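Local structure of fervidolysin (Fervidobacterium pennivorans, 1R6V) at residues D166-A178 with A209-P222. The protein breaks down keratin into peptides as a calcium-binding, subtilisin-like serine protease, allowing its bacterium to grow on native feathers. The protein carries 1 engineered substitution. Sequence-based numbering, arbitrary orientation.
Sequences DGTHPDLEGQVIA and AAKKDGKGIVGVAP. With CA (calcium ion), chain B.
Asp-171 joins loops 166-178 and 209-222 through three oxygens, a worked example of how a calcium site can stitch together two loops separated in sequence. Its OD1 binds the calcium ion at 2.3 Å, while OD2 takes the backbone N-H of Ile-217 on its syn lone pair, N to OD2 2.8 Å, and also pairs with the hydroxyl of Tyr-374. With both oxygens engaged, the carboxylate is held against turning. The third link is backbone: Lys-211 N donates almost straight (172°) to Asp-171 O. Loop 209-222 wraps the ion with the carbonyl oxygens of Lys-211, Lys-215 and Ile-217 and with OD1 of Asp-213, which also accepts from Lys-215 N in an Asx turn; Glu-129 completes the shell. Packing is tight where Asp-171, Gly-216 and Ile-217 are buried together: a side chain on Gly-216 would run into Asp-171 OD2.

The Glu-173/Lys-211 end is looser and faces solvent. Lys-211, its CG anti to the backbone N (chi1 -169°) and the chain fully extended, runs alongside Glu-173 and forms a salt bridge, NZ to OE2 2.9 Å, from the anti side and 26° out of the carboxylate plane. At its root the lysine crosses buried Gln-175 at about a right angle, CB 4.0 Å from Gln-175 CG. Cut back to an alanine, Lys-211 would probably leave Glu-173 OE2 without its charge partner. Calcium probably offsets the mutual repulsion of the carboxylates of Asp-171, Asp-213 and Glu-129, so this subtilase-domain corner probably depends on the ion for its shape.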
ATOM      1  N   ASP A 166     -23.943  13.189  -1.776  1.00 15.24           N
ATOM      2  CA  ASP A 166     -24.998  14.155  -2.111  1.00 15.64           C
ATOM      3  C   ASP A 166     -25.530  14.711  -0.798  1.00 16.51           C
ATOM      4  O   ASP A 166     -26.501  14.205  -0.229  1.00 16.44           O
ATOM      5  CB  ASP A 166     -26.149  13.513  -2.892  1.00 17.29           C
ATOM      6  CG  ASP A 166     -27.255  14.524  -3.216  1.00 18.15           C
ATOM      7  OD1 ASP A 166     -27.098  15.705  -2.841  1.00 17.81           O
ATOM      8  OD2 ASP A 166     -28.259  14.143  -3.848  1.00 17.77           O
ATOM      9  N   GLY A 167     -24.875  15.761  -0.318  1.00 15.52           N
ATOM     10  CA  GLY A 167     -25.253  16.374   0.941  1.00 15.71           C
ATOM     11  C   GLY A 167     -26.611  17.049   0.922  1.00 16.43           C
ATOM     12  O   GLY A 167     -27.098  17.476   1.970  1.00 16.68           O
ATOM     13  N   THR A 168     -27.234  17.138  -0.248  1.00 17.37           N
ATOM     14  CA  THR A 168     -28.541  17.784  -0.333  1.00 17.41           C
ATOM     15  C   THR A 168     -29.669  16.786  -0.065  1.00 18.09           C
ATOM     16  O   THR A 168     -30.841  17.152  -0.048  1.00 16.43           O
ATOM     17  CB  THR A 168     -28.761  18.472  -1.711  1.00 17.82           C
ATOM     18  OG1 THR A 168     -28.945  17.492  -2.734  1.00 19.91           O
ATOM     19  CG2 THR A 168     -27.567  19.352  -2.058  1.00 17.91           C
ATOM     20  N   HIS A 169     -29.313  15.522   0.148  1.00 16.22           N
ATOM     21  CA  HIS A 169     -30.315  14.503   0.453  1.00 16.27           C
ATOM     22  C   HIS A 169     -30.967  14.922   1.775  1.00 16.01           C
ATOM     23  O   HIS A 169     -30.280  15.294   2.729  1.00 15.06           O
ATOM     24  CB  HIS A 169     -29.645  13.130   0.627  1.00 14.19           C
ATOM     25  CG  HIS A 169     -30.598  11.981   0.560  1.00 14.86           C
ATOM     26  ND1 HIS A 169     -31.587  11.776   1.496  1.00 13.94           N
ATOM     27  CD2 HIS A 169     -30.761  11.017  -0.380  1.00 14.68           C
ATOM     28  CE1 HIS A 169     -32.323  10.738   1.136  1.00 13.57           C
ATOM     29  NE2 HIS A 169     -31.842  10.258   0.002  1.00 14.66           N
ATOM     30  N   PRO A 170     -32.299  14.848   1.854  1.00 16.60           N
ATOM     31  CA  PRO A 170     -32.972  15.241   3.089  1.00 16.87           C
ATOM     32  C   PRO A 170     -32.543  14.430   4.314  1.00 17.24           C
ATOM     33  O   PRO A 170     -32.422  14.984   5.402  1.00 15.54           O
ATOM     34  CB  PRO A 170     -34.458  15.097   2.741  1.00 18.07           C
ATOM     35  CG  PRO A 170     -34.478  14.075   1.648  1.00 20.03           C
ATOM     36  CD  PRO A 170     -33.262  14.426   0.826  1.00 16.97           C
ATOM     37  N   ASP A 171     -32.291  13.133   4.136  1.00 17.13           N
ATOM     38  CA  ASP A 171     -31.863  12.271   5.246  1.00 16.17           C
ATOM     39  C   ASP A 171     -30.414  12.556   5.678  1.00 16.69           C
ATOM     40  O   ASP A 171     -29.910  11.929   6.611  1.00 15.16           O
ATOM     41  CB  ASP A 171     -31.972  10.794   4.840  1.00 16.81           C
ATOM     42  CG  ASP A 171     -32.775   9.958   5.829  1.00 16.81           C
ATOM     43  OD1 ASP A 171     -32.987  10.394   6.977  1.00 17.61           O
ATOM     44  OD2 ASP A 171     -33.183   8.838   5.455  1.00 15.95           O
ATOM     45  N   LEU A 172     -29.730  13.468   4.988  1.00 14.88           N
ATOM     46  CA  LEU A 172     -28.358  13.798   5.363  1.00 14.69           C
ATOM     47  C   LEU A 172     -28.249  15.249   5.794  1.00 15.46           C
ATOM     48  O   LEU A 172     -27.145  15.753   6.003  1.00 15.88           O
ATOM     49  CB  LEU A 172     -27.382  13.533   4.205  1.00 14.39           C
ATOM     50  CG  LEU A 172     -27.253  12.063   3.781  1.00 15.95           C
ATOM     51  CD1 LEU A 172     -26.287  11.954   2.595  1.00 13.17           C
ATOM     52  CD2 LEU A 172     -26.721  11.237   4.957  1.00 16.18           C
ATOM     53  N   GLU A 173     -29.387  15.925   5.930  1.00 16.09           N
ATOM     54  CA  GLU A 173     -29.372  17.327   6.343  1.00 18.78           C
ATOM     55  C   GLU A 173     -28.671  17.473   7.685  1.00 18.05           C
ATOM     56  O   GLU A 173     -28.950  16.734   8.623  1.00 16.71           O
ATOM     57  CB  GLU A 173     -30.807  17.875   6.439  1.00 21.97           C
ATOM     58  CG  GLU A 173     -30.873  19.396   6.631  1.00 25.45           C
ATOM     59  CD  GLU A 173     -30.658  19.830   8.079  1.00 28.50           C
ATOM     60  OE1 GLU A 173     -30.232  20.990   8.298  1.00 30.33           O
ATOM     61  OE2 GLU A 173     -30.928  19.022   8.996  1.00 27.97           O
ATOM     62  N   GLY A 174     -27.750  18.429   7.771  1.00 17.11           N
ATOM     63  CA  GLY A 174     -27.024  18.651   9.010  1.00 16.93           C
ATOM     64  C   GLY A 174     -25.978  17.602   9.334  1.00 17.46           C
ATOM     65  O   GLY A 174     -25.217  17.758  10.293  1.00 16.71           O
ATOM     66  N   GLN A 175     -25.906  16.548   8.518  1.00 16.32           N
ATOM     67  CA  GLN A 175     -24.963  15.454   8.743  1.00 15.49           C
ATOM     68  C   GLN A 175     -23.670  15.488   7.936  1.00 15.70           C
ATOM     69  O   GLN A 175     -22.725  14.773   8.264  1.00 16.25           O
ATOM     70  CB  GLN A 175     -25.654  14.112   8.461  1.00 13.80           C
ATOM     71  CG  GLN A 175     -26.896  13.887   9.286  1.00 15.07           C
ATOM     72  CD  GLN A 175     -26.568  13.587  10.725  1.00 19.12           C
ATOM     73  OE1 GLN A 175     -26.346  12.431  11.103  1.00 19.23           O
ATOM     74  NE2 GLN A 175     -26.509  14.629  11.540  1.00 15.84           N
ATOM     75  N   VAL A 176     -23.636  16.294   6.885  1.00 15.36           N
ATOM     76  CA  VAL A 176     -22.461  16.357   6.016  1.00 15.14           C
ATOM     77  C   VAL A 176     -21.747  17.682   6.207  1.00 16.02           C
ATOM     78  O   VAL A 176     -22.282  18.734   5.849  1.00 17.48           O
ATOM     79  CB  VAL A 176     -22.874  16.199   4.537  1.00 15.73           C
ATOM     80  CG1 VAL A 176     -21.638  16.230   3.639  1.00 17.52           C
ATOM     81  CG2 VAL A 176     -23.641  14.882   4.346  1.00 17.65           C
ATOM     82  N   ILE A 177     -20.548  17.628   6.776  1.00 14.24           N
ATOM     83  CA  ILE A 177     -19.774  18.844   7.020  1.00 15.53           C
ATOM     84  C   ILE A 177     -18.826  19.151   5.865  1.00 15.81           C
ATOM     85  O   ILE A 177     -18.856  18.467   4.837  1.00 14.50           O
ATOM     86  CB  ILE A 177     -18.988  18.741   8.341  1.00 15.83           C
ATOM     87  CG1 ILE A 177     -18.000  17.574   8.292  1.00 18.60           C
ATOM     88  CG2 ILE A 177     -19.962  18.555   9.500  1.00 15.91           C
ATOM     89  CD1 ILE A 177     -17.083  17.506   9.497  1.00 19.20           C
ATOM     90  N   ALA A 178     -17.993  20.178   6.023  1.00 16.19           N
ATOM     91  CA  ALA A 178     -17.079  20.561   4.946  1.00 17.73           C
ATOM     92  C   ALA A 178     -16.148  19.414   4.584  1.00 18.13           C
ATOM     93  O   ALA A 178     -15.605  18.736   5.458  1.00 16.86           O
ATOM     94  CB  ALA A 178     -16.268  21.800   5.348  1.00 17.67           C
ATOM     95  N   ALA A 209     -24.373   7.529   8.906  1.00 12.74           N
ATOM     96  CA  ALA A 209     -25.005   8.605   9.654  1.00 13.05           C
ATOM     97  C   ALA A 209     -26.287   9.234   9.125  1.00 14.19           C
ATOM     98  O   ALA A 209     -26.490  10.439   9.298  1.00 14.95           O
ATOM     99  CB  ALA A 209     -23.971   9.705   9.887  1.00 14.55           C
ATOM    100  N   ALA A 210     -27.164   8.473   8.484  1.00 12.66           N
ATOM    101  CA  ALA A 210     -28.398   9.098   8.037  1.00 13.08           C
ATOM    102  C   ALA A 210     -29.058   9.666   9.303  1.00 14.01           C
ATOM    103  O   ALA A 210     -29.032   9.055  10.374  1.00 12.70           O
ATOM    104  CB  ALA A 210     -29.314   8.076   7.350  1.00 12.50           C
ATOM    105  N   LYS A 211     -29.645  10.844   9.172  1.00 15.95           N
ATOM    106  CA  LYS A 211     -30.271  11.545  10.293  1.00 18.22           C
ATOM    107  C   LYS A 211     -31.427  10.833  11.001  1.00 18.31           C
ATOM    108  O   LYS A 211     -32.307  10.277  10.359  1.00 18.24           O
ATOM    109  CB  LYS A 211     -30.743  12.906   9.784  1.00 20.17           C
ATOM    110  CG  LYS A 211     -31.195  13.905  10.834  1.00 25.34           C
ATOM    111  CD  LYS A 211     -31.794  15.127  10.130  1.00 25.14           C
ATOM    112  CE  LYS A 211     -32.237  16.197  11.113  1.00 28.16           C
ATOM    113  NZ  LYS A 211     -32.885  17.356  10.427  1.00 29.69           N
ATOM    114  N   LYS A 212     -31.420  10.846  12.331  1.00 19.96           N
ATOM    115  CA  LYS A 212     -32.521  10.239  13.074  1.00 21.17           C
ATOM    116  C   LYS A 212     -33.564  11.353  13.152  1.00 21.19           C
ATOM    117  O   LYS A 212     -33.441  12.279  13.952  1.00 21.54           O
ATOM    118  CB  LYS A 212     -32.067   9.830  14.468  1.00 22.17           C
ATOM    119  CG  LYS A 212     -33.068   8.965  15.208  1.00 23.32           C
ATOM    120  CD  LYS A 212     -32.456   8.469  16.500  1.00 24.48           C
ATOM    121  CE  LYS A 212     -33.409   7.549  17.240  1.00 26.98           C
ATOM    122  NZ  LYS A 212     -34.729   8.189  17.523  1.00 26.61           N
ATOM    123  N   ASP A 213     -34.582  11.277  12.304  1.00 21.84           N
ATOM    124  CA  ASP A 213     -35.594  12.326  12.270  1.00 22.72           C
ATOM    125  C   ASP A 213     -36.991  11.810  11.958  1.00 22.69           C
ATOM    126  O   ASP A 213     -37.858  12.584  11.539  1.00 22.56           O
ATOM    127  CB  ASP A 213     -35.196  13.376  11.224  1.00 21.64           C
ATOM    128  CG  ASP A 213     -35.112  12.799   9.826  1.00 23.28           C
ATOM    129  OD1 ASP A 213     -35.303  11.578   9.681  1.00 20.76           O
ATOM    130  OD2 ASP A 213     -34.860  13.569   8.867  1.00 23.07           O
ATOM    131  N   GLY A 214     -37.195  10.508  12.149  1.00 21.23           N
ATOM    132  CA  GLY A 214     -38.490   9.898  11.891  1.00 21.54           C
ATOM    133  C   GLY A 214     -38.766   9.546  10.438  1.00 20.91           C
ATOM    134  O   GLY A 214     -39.668   8.754  10.148  1.00 19.67           O
ATOM    135  N   LYS A 215     -37.989  10.120   9.524  1.00 19.77           N
ATOM    136  CA  LYS A 215     -38.165   9.893   8.090  1.00 20.20           C
ATOM    137  C   LYS A 215     -37.040   9.059   7.478  1.00 19.94           C
ATOM    138  O   LYS A 215     -35.950   9.000   8.019  1.00 19.77           O
ATOM    139  CB  LYS A 215     -38.207  11.236   7.365  1.00 21.78           C
ATOM    140  CG  LYS A 215     -39.243  12.216   7.912  1.00 26.02           C
ATOM    141  CD  LYS A 215     -40.645  11.804   7.493  1.00 29.35           C
ATOM    142  CE  LYS A 215     -41.680  12.870   7.831  1.00 30.89           C
ATOM    143  NZ  LYS A 215     -43.006  12.537   7.244  1.00 29.61           N
ATOM    144  N   GLY A 216     -37.318   8.427   6.342  1.00 19.94           N
ATOM    145  CA  GLY A 216     -36.306   7.627   5.663  1.00 17.19           C
ATOM    146  C   GLY A 216     -35.638   6.592   6.552  1.00 17.08           C
ATOM    147  O   GLY A 216     -36.318   5.873   7.285  1.00 17.51           O
ATOM    148  N   ILE A 217     -34.310   6.503   6.489  1.00 16.15           N
ATOM    149  CA  ILE A 217     -33.581   5.543   7.312  1.00 13.83           C
ATOM    150  C   ILE A 217     -32.794   6.279   8.395  1.00 15.31           C
ATOM    151  O   ILE A 217     -32.981   7.473   8.607  1.00 15.66           O
ATOM    152  CB  ILE A 217     -32.601   4.685   6.459  1.00 12.72           C
ATOM    153  CG1 ILE A 217     -31.505   5.561   5.838  1.00 12.62           C
ATOM    154  CG2 ILE A 217     -33.365   4.021   5.307  1.00 13.42           C
ATOM    155  CD1 ILE A 217     -30.177   4.809   5.626  1.00 11.44           C
ATOM    156  N   VAL A 218     -31.943   5.558   9.110  1.00 15.01           N
ATOM    157  CA  VAL A 218     -31.119   6.195  10.129  1.00 13.33           C
ATOM    158  C   VAL A 218     -29.800   5.430  10.092  1.00 14.67           C
ATOM    159  O   VAL A 218     -29.782   4.240   9.783  1.00 13.65           O
ATOM    160  CB  VAL A 218     -31.786   6.135  11.539  1.00 14.69           C
ATOM    161  CG1 VAL A 218     -32.101   4.703  11.919  1.00 13.13           C
ATOM    162  CG2 VAL A 218     -30.871   6.804  12.587  1.00 12.76           C
ATOM    163  N   GLY A 219     -28.696   6.129  10.338  1.00 13.20           N
ATOM    164  CA  GLY A 219     -27.395   5.485  10.300  1.00 13.30           C
ATOM    165  C   GLY A 219     -27.056   4.753  11.583  1.00 12.14           C
ATOM    166  O   GLY A 219     -27.783   4.838  12.564  1.00 12.75           O
ATOM    167  N   VAL A 220     -25.967   4.001  11.546  1.00 12.42           N
ATOM    168  CA  VAL A 220     -25.476   3.267  12.706  1.00 10.63           C
ATOM    169  C   VAL A 220     -25.082   4.270  13.798  1.00 12.24           C
ATOM    170  O   VAL A 220     -25.275   4.021  14.992  1.00 11.68           O
ATOM    171  CB  VAL A 220     -24.225   2.448  12.330  1.00 12.91           C
ATOM    172  CG1 VAL A 220     -23.597   1.862  13.570  1.00 13.82           C
ATOM    173  CG2 VAL A 220     -24.607   1.336  11.333  1.00 13.66           C
ATOM    174  N   ALA A 221     -24.528   5.394  13.354  1.00 12.09           N
ATOM    175  CA  ALA A 221     -24.041   6.468  14.223  1.00 13.01           C
ATOM    176  C   ALA A 221     -24.719   7.786  13.838  1.00 14.19           C
ATOM    177  O   ALA A 221     -24.103   8.672  13.247  1.00 12.14           O
ATOM    178  CB  ALA A 221     -22.513   6.590  14.069  1.00 12.37           C
ATOM    179  N   PRO A 222     -26.003   7.941  14.192  1.00 14.92           N
ATOM    180  CA  PRO A 222     -26.720   9.173  13.848  1.00 15.11           C
ATOM    181  C   PRO A 222     -26.169  10.443  14.484  1.00 13.67           C
ATOM    182  O   PRO A 222     -26.528  11.541  14.081  1.00 14.13           O
ATOM    183  CB  PRO A 222     -28.155   8.872  14.259  1.00 14.14           C
ATOM    184  CG  PRO A 222     -27.997   7.880  15.383  1.00 15.17           C
ATOM    185  CD  PRO A 222     -26.859   6.997  14.929  1.00 16.11           C
TER
HETATM  186 CA    CA B   1     -33.954   9.577   8.946  1.00  3.26          CA